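Local coordinates for protein CalG4 (Micromonospora echinospora, PDB 3IA7) that adopts the two-domain GT-B fold, with a Rossmann-like parallel sheet in each half of the chain, and carries bound calcium ions in the crystal, at residues P112-R117 with S163-L168; A313-V318 with R378-S383; V323-T328 with D349-A354. All coordinates share one frame; numbering follows the deposited sequence.

Interaction 1: residues P112-R117 with S163-L168; sequences PFIAGR and SVLVDL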
# COMPACT_ATOMS: atom_id res chain seq x y z
N PRO A 112 22.86 -0.94 8.44
CA PRO A 112 23.61 -2.00 9.16
C PRO A 112 24.43 -2.97 8.29
O PRO A 112 24.42 -4.19 8.55
CB PRO A 112 22.47 -2.76 9.89
CG PRO A 112 21.32 -2.71 8.86
CD PRO A 112 21.42 -1.27 8.35
N PHE A 113 25.20 -2.47 7.32
CA PHE A 113 25.86 -3.42 6.43
C PHE A 113 26.99 -4.14 7.17
O PHE A 113 27.29 -5.26 6.81
CB PHE A 113 26.42 -2.77 5.17
CG PHE A 113 27.71 -2.00 5.39
CD1 PHE A 113 28.94 -2.60 5.08
CD2 PHE A 113 27.71 -0.69 5.84
CE1 PHE A 113 30.20 -1.94 5.27
CE2 PHE A 113 28.97 0.02 5.99
CZ PHE A 113 30.20 -0.62 5.68
N ILE A 114 27.62 -3.50 8.18
CA ILE A 114 28.65 -4.18 8.93
C ILE A 114 28.06 -5.39 9.67
O ILE A 114 28.55 -6.51 9.57
CB ILE A 114 29.40 -3.23 9.89
CG1 ILE A 114 30.08 -2.10 9.07
CG2 ILE A 114 30.41 -4.02 10.73
CD1 ILE A 114 30.48 -0.90 9.87
N ALA A 115 26.96 -5.16 10.36
CA ALA A 115 26.25 -6.28 11.02
C ALA A 115 25.87 -7.34 10.03
O ALA A 115 26.07 -8.52 10.25
CB ALA A 115 24.97 -5.74 11.71
N GLY A 116 25.33 -6.94 8.89
CA GLY A 116 24.83 -7.96 7.97
C GLY A 116 25.92 -8.83 7.42
O GLY A 116 25.78 -10.05 7.36
N ARG A 117 26.99 -8.19 6.99
CA ARG A 117 28.11 -8.91 6.38
C ARG A 117 28.89 -9.76 7.42
O ARG A 117 29.34 -10.85 7.11
CB ARG A 117 29.05 -7.94 5.67
CG ARG A 117 28.38 -7.25 4.47
CD ARG A 117 29.42 -6.49 3.67
NE ARG A 117 30.42 -7.42 3.15
CZ ARG A 117 31.67 -7.08 2.86
NH1 ARG A 117 32.07 -5.83 2.98
NH2 ARG A 117 32.50 -8.02 2.44
N SER A 163 40.27 2.01 14.53
CA SER A 163 40.80 1.06 15.50
C SER A 163 39.68 0.10 15.95
O SER A 163 39.90 -1.11 16.06
CB SER A 163 41.45 1.77 16.70
OG SER A 163 40.51 2.59 17.37
N VAL A 164 38.48 0.65 16.16
CA VAL A 164 37.35 -0.16 16.57
C VAL A 164 37.02 -1.15 15.48
O VAL A 164 36.72 -2.29 15.74
CB VAL A 164 36.08 0.69 16.89
CG1 VAL A 164 34.84 -0.21 16.98
CG2 VAL A 164 36.29 1.45 18.22
N LEU A 165 37.03 -0.69 14.24
CA LEU A 165 36.67 -1.54 13.13
C LEU A 165 37.68 -2.63 12.78
O LEU A 165 37.27 -3.77 12.48
CB LEU A 165 36.27 -0.68 11.89
CG LEU A 165 34.90 0.04 11.99
CD1 LEU A 165 34.69 0.86 10.78
CD2 LEU A 165 33.65 -0.88 12.17
N VAL A 166 38.98 -2.31 12.83
CA VAL A 166 39.98 -3.34 12.64
C VAL A 166 39.78 -4.48 13.66
O VAL A 166 39.85 -5.66 13.30
CB VAL A 166 41.44 -2.80 12.75
CG1 VAL A 166 42.47 -3.94 12.81
CG2 VAL A 166 41.74 -1.89 11.57
N ASP A 167 39.57 -4.11 14.91
CA ASP A 167 39.41 -5.07 16.00
C ASP A 167 38.18 -5.95 15.76
O ASP A 167 38.26 -7.19 15.85
CB ASP A 167 39.28 -4.33 17.34
CG ASP A 167 39.35 -5.28 18.53
OD1 ASP A 167 40.44 -5.79 18.85
OD2 ASP A 167 38.30 -5.55 19.10
N LEU A 168 37.06 -5.30 15.43
CA LEU A 168 35.78 -6.01 15.22
C LEU A 168 35.90 -6.98 14.03
O LEU A 168 35.53 -8.15 14.13
CB LEU A 168 34.64 -4.98 14.97
CG LEU A 168 33.26 -5.57 14.60
CD1 LEU A 168 32.76 -6.48 15.79
CD2 LEU A 168 32.21 -4.52 14.26

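Interaction 2: residues A313-V318 with R378-S383; sequences AFAAGV and RDILSS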
# COMPACT_ATOMS: atom_id res chain seq x y z
N ALA A 313 5.36 10.62 -5.63
CA ALA A 313 4.92 11.65 -6.58
C ALA A 313 5.18 11.19 -8.03
O ALA A 313 4.27 11.18 -8.88
CB ALA A 313 5.62 13.05 -6.31
N PHE A 314 6.40 10.73 -8.30
CA PHE A 314 6.65 10.32 -9.68
C PHE A 314 5.84 9.08 -10.12
O PHE A 314 5.47 9.03 -11.27
CB PHE A 314 8.14 10.08 -9.88
CG PHE A 314 8.98 11.32 -9.68
CD1 PHE A 314 8.45 12.61 -9.83
CD2 PHE A 314 10.30 11.18 -9.32
CE1 PHE A 314 9.24 13.75 -9.66
CE2 PHE A 314 11.10 12.25 -9.15
CZ PHE A 314 10.59 13.56 -9.29
N ALA A 315 5.57 8.11 -9.21
CA ALA A 315 4.70 6.95 -9.52
C ALA A 315 3.36 7.42 -10.10
O ALA A 315 2.75 6.73 -10.91
CB ALA A 315 4.42 6.08 -8.27
N ALA A 316 2.91 8.59 -9.66
CA ALA A 316 1.65 9.14 -10.15
C ALA A 316 1.83 10.17 -11.28
O ALA A 316 0.84 10.83 -11.69
CB ALA A 316 0.81 9.72 -8.98
N GLY A 317 3.07 10.35 -11.74
CA GLY A 317 3.41 11.36 -12.78
C GLY A 317 3.19 12.80 -12.34
O GLY A 317 2.89 13.64 -13.17
N VAL A 318 3.43 13.10 -11.07
CA VAL A 318 3.25 14.47 -10.54
C VAL A 318 4.59 15.14 -10.35
O VAL A 318 5.43 14.62 -9.59
CB VAL A 318 2.57 14.44 -9.15
CG1 VAL A 318 2.40 15.86 -8.53
CG2 VAL A 318 1.22 13.73 -9.28
N ARG A 378 6.78 5.94 -15.98
CA ARG A 378 6.86 4.68 -16.74
C ARG A 378 8.02 3.81 -16.23
O ARG A 378 7.80 2.60 -16.06
CB ARG A 378 6.86 4.95 -18.26
CG ARG A 378 5.45 5.48 -18.81
CD ARG A 378 4.24 4.62 -18.27
NE ARG A 378 3.06 5.42 -17.82
CZ ARG A 378 1.85 4.94 -17.51
NH1 ARG A 378 1.59 3.64 -17.60
NH2 ARG A 378 0.88 5.77 -17.13
N ASP A 379 9.18 4.42 -15.96
CA ASP A 379 10.33 3.71 -15.38
C ASP A 379 9.93 3.02 -14.09
O ASP A 379 10.12 1.80 -13.95
CB ASP A 379 11.52 4.65 -15.16
CG ASP A 379 12.11 5.15 -16.45
OD1 ASP A 379 11.74 4.66 -17.54
OD2 ASP A 379 12.96 6.04 -16.39
N ILE A 380 9.30 3.78 -13.19
CA ILE A 380 8.87 3.26 -11.89
C ILE A 380 7.87 2.12 -12.06
O ILE A 380 7.98 1.07 -11.39
CB ILE A 380 8.26 4.37 -11.01
CG1 ILE A 380 9.38 5.36 -10.59
CG2 ILE A 380 7.49 3.77 -9.74
CD1 ILE A 380 8.83 6.71 -10.04
N LEU A 381 6.88 2.33 -12.93
CA LEU A 381 5.87 1.32 -13.15
C LEU A 381 6.49 0.03 -13.70
O LEU A 381 6.09 -1.07 -13.31
CB LEU A 381 4.72 1.82 -14.03
CG LEU A 381 3.82 0.68 -14.60
CD1 LEU A 381 2.86 0.14 -13.52
CD2 LEU A 381 3.10 1.06 -15.92
N SER A 382 7.52 0.15 -14.51
CA SER A 382 8.15 -1.03 -15.09
C SER A 382 9.28 -1.63 -14.22
O SER A 382 9.91 -2.59 -14.62
CB SER A 382 8.63 -0.70 -16.52
OG SER A 382 9.81 0.05 -16.41
N SER A 383 9.52 -1.10 -13.01
CA SER A 383 10.71 -1.49 -12.23
C SER A 383 10.60 -2.90 -11.60
O SER A 383 11.63 -3.54 -11.39
CB SER A 383 11.01 -0.45 -11.11
OG SER A 383 11.44 0.74 -11.76

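Interaction 3: residues V323-T328 with D349-A354; sequences VPHFAT and DQLEPA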
# COMPACT_ATOMS: atom_id res chain seq x y z
N VAL A 323 11.25 21.62 -0.98
CA VAL A 323 11.75 22.48 0.09
C VAL A 323 12.64 21.59 1.00
O VAL A 323 12.24 21.17 2.11
CB VAL A 323 10.58 23.19 0.77
CG1 VAL A 323 10.03 24.33 -0.16
CG2 VAL A 323 9.44 22.23 1.16
N PRO A 324 13.85 21.26 0.51
CA PRO A 324 14.74 20.28 1.16
C PRO A 324 15.30 20.68 2.51
O PRO A 324 15.77 19.80 3.25
CB PRO A 324 15.93 20.15 0.19
CG PRO A 324 15.55 20.82 -1.05
CD PRO A 324 14.44 21.78 -0.74
N HIS A 325 15.32 21.97 2.83
CA HIS A 325 15.87 22.39 4.12
C HIS A 325 15.05 21.85 5.32
O HIS A 325 15.52 21.86 6.46
CB HIS A 325 16.02 23.91 4.18
CG HIS A 325 14.72 24.64 4.38
ND1 HIS A 325 13.81 24.85 3.36
CD2 HIS A 325 14.21 25.25 5.48
CE1 HIS A 325 12.79 25.54 3.83
NE2 HIS A 325 13.00 25.79 5.11
N PHE A 326 13.84 21.37 5.04
CA PHE A 326 12.99 20.83 6.11
C PHE A 326 13.42 19.43 6.55
O PHE A 326 13.16 19.04 7.68
CB PHE A 326 11.50 20.87 5.73
CG PHE A 326 10.90 22.25 5.79
CD1 PHE A 326 10.87 22.97 6.99
CD2 PHE A 326 10.36 22.84 4.65
CE1 PHE A 326 10.32 24.25 7.04
CE2 PHE A 326 9.80 24.12 4.70
CZ PHE A 326 9.78 24.82 5.89
N ALA A 327 14.09 18.70 5.66
CA ALA A 327 14.59 17.36 5.96
C ALA A 327 16.07 17.28 5.59
O ALA A 327 16.41 17.34 4.42
CB ALA A 327 13.77 16.31 5.20
N THR A 328 16.95 17.16 6.58
CA THR A 328 18.38 16.93 6.29
C THR A 328 18.63 15.69 5.41
O THR A 328 19.52 15.68 4.55
CB THR A 328 19.25 16.89 7.57
OG1 THR A 328 18.54 16.23 8.62
CG2 THR A 328 19.61 18.31 8.01
N ASP A 349 14.67 31.53 1.96
CA ASP A 349 14.26 32.91 1.70
C ASP A 349 13.17 33.07 0.64
O ASP A 349 12.70 34.17 0.38
CB ASP A 349 15.42 33.91 1.48
CG ASP A 349 16.63 33.32 0.73
OD1 ASP A 349 16.61 32.21 0.16
OD2 ASP A 349 17.66 34.03 0.73
N GLN A 350 12.74 31.96 0.05
CA GLN A 350 11.82 32.01 -1.07
C GLN A 350 10.43 31.50 -0.69
O GLN A 350 9.69 31.02 -1.54
CB GLN A 350 12.44 31.26 -2.26
CG GLN A 350 13.86 31.77 -2.56
CD GLN A 350 14.64 31.00 -3.62
OE1 GLN A 350 14.72 29.78 -3.60
NE2 GLN A 350 15.28 31.75 -4.53
N LEU A 351 10.06 31.62 0.58
CA LEU A 351 8.85 31.00 1.13
C LEU A 351 7.70 31.95 1.52
O LEU A 351 6.81 31.55 2.27
CB LEU A 351 9.20 30.15 2.35
CG LEU A 351 10.28 29.09 2.15
CD1 LEU A 351 10.69 28.49 3.52
CD2 LEU A 351 9.78 28.04 1.15
N GLU A 352 7.75 33.20 1.05
CA GLU A 352 6.60 34.10 1.19
C GLU A 352 5.44 33.50 0.38
O GLU A 352 5.67 32.83 -0.64
CB GLU A 352 6.97 35.50 0.69
CG GLU A 352 8.18 36.13 1.42
CD GLU A 352 7.81 36.92 2.67
OE1 GLU A 352 8.24 38.10 2.75
OE2 GLU A 352 7.12 36.38 3.57
N PRO A 353 4.18 33.70 0.83
CA PRO A 353 3.05 33.10 0.07
C PRO A 353 3.06 33.33 -1.46
O PRO A 353 2.79 32.40 -2.22
CB PRO A 353 1.81 33.74 0.71
CG PRO A 353 2.25 34.03 2.11
CD PRO A 353 3.71 34.40 2.04
N ALA A 354 3.38 34.54 -1.92
CA ALA A 354 3.41 34.81 -3.37
C ALA A 354 4.53 34.04 -4.06
O ALA A 354 4.40 33.57 -5.20
CB ALA A 354 3.56 36.29 -3.63

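Interaction 1: residues P112-R117 with S163-L168
I114 reaches from the first turn of helix 113-123 to two leucines one helical turn apart on helix 159-170, and it does so with two different branches. The delta methyl CD1 ends 3.9 Å from CD2 of L165, the two side chains crossing at nearly a right angle. The gamma methyl CG2 lies 4.0 Å from CD2 of L168, whose side chain comes in at a slant. Both aims follow from the isoleucine's first torsion (-61°), which points CG2, anti to the backbone N, at L168 and sends CG1 and its CD1 toward L165. On its own helix, CG1 of I114 lies 3.7 Å above one face of the F113 ring, offset toward the rim. Helix 75-98 also packs here, with N87 against I114 and V84 against V164, while W182 meets both L165 and the ring of F113. This is plain helix packing: a helix bordering the N-terminal parallel sheet meets a helix of the excursion between strands 127-131 and 189-191. No hydrogen bond or ion pair links the two segments; the junction is purely methyl-to-methyl, consistent with cohesion by burial of apolar surface.

Interaction 2: residues A313-V318 with R378-S383
I380 points its side chain at the last turn of helix 307-315, where it meets F314 and A315. CD1 is the leading atom. It stands only 3.4 Å from CB of F314, a tight carbon-carbon approach, and 3.6 Å from the backbone N of A315, so the methyl settles against the helix surface itself. CG2, set anti to the isoleucine's backbone N, lies 4.1 Å from CB of A315. The phenyl group of F314 turns off from this meeting point: its first torsion (-63°) leads the ring away from helix 367-381's last turn, and the contact is made by CB. CA of A315 lies 6.1 Å from CA of I380, a close approach consistent with the small alanine side chain.

Each segment includes the C-terminal part of a helix. G317, with positive phi, closes the first in a Schellman motif, its N bonded to F314 O and V318 N to A313 O. In the second, D379 O, of a residue modelled in two conformers, accepts the hydroxyls of S383 (2.8 Å from OG) and S382 (3.0 Å from OG), which arrive from opposite faces of the carbonyl plane. A315 O is bonded in turn by Q377 NE2, adding a polar tie between the helices.

R378 and L381 pack on G51 and A29 of the second subunit, and P194 lies against I380. The F314 ring packs on V373 and M376 of helix 367-381 and on L320 of strand 320-322.

Interaction 3: residues V323-T328 with D349-A354
L351 meets a short 3-10 turn, residues 324-326, that follows strand 320-322 at the C-terminal end of that strand in the parallel sheet of the C-terminal Rossmann-like domain. The leucine itself stands just ahead of helix 353-365, for which E352 occupies the N-cap position. Its side chain is extended: CG lies anti to the carbonyl carbon (chi1 -55°), and the nearly straight second torsion (170°) aims the two delta methyls at different partners. CD2 goes to the valine just after strand 320-322, 3.9 Å from CG1 of V323, the two side chains meeting at a slant. CD1 turns to the histidine instead, 3.6 Å from CE1 of H325 and 3.9 Å from NE2 of the same ring, approaching it obliquely. H325 and L351 advance from opposite directions. The histidine is brought round by its first torsion (76°), which tucks CG between the backbone N and the carbonyl carbon and swings the imidazole toward the leucine. F326 takes a lesser share, its CZ 4.5 Å from CD1 of L351 and again oblique.

The imidazole and phenyl groups also lean on each other, so CD1 of L351 meets two rings that already touch. F248 of helix 246-256 packs against V323, L351 and F326, and backbone hydrogen bonds to T303 of the adjacent strand hold V323 in line. No hydrogen bond joins the two segments, and L351 supplies every contact from its side. Within the turn, NE2 of H325 sits 3.4 Å above one face of the F326 ring, offset toward the rim, while CG2 of V323 meets that ring at its edge, in plane.

In the fold
The three contacts do not touch; interaction 1 comes first in the chain, and both segments of interaction 3 fall between those of interaction 2. Interaction 1 belongs to the N-terminal half, where helix 113-123 lies between strands 105-109 and 127-131 in the sequence; its centre is 37 Å from that of interaction 2 and 38 Å from that of interaction 3. The latter two lie in the C-terminal domain, where strand 320-322 joins the region after 313-318 to 323-328, so they flank the two ends of that strand. Their centres are 25 Å apart, the nearest atoms about 12 Å, and consecutive helices 353-365 and 367-381 connect them.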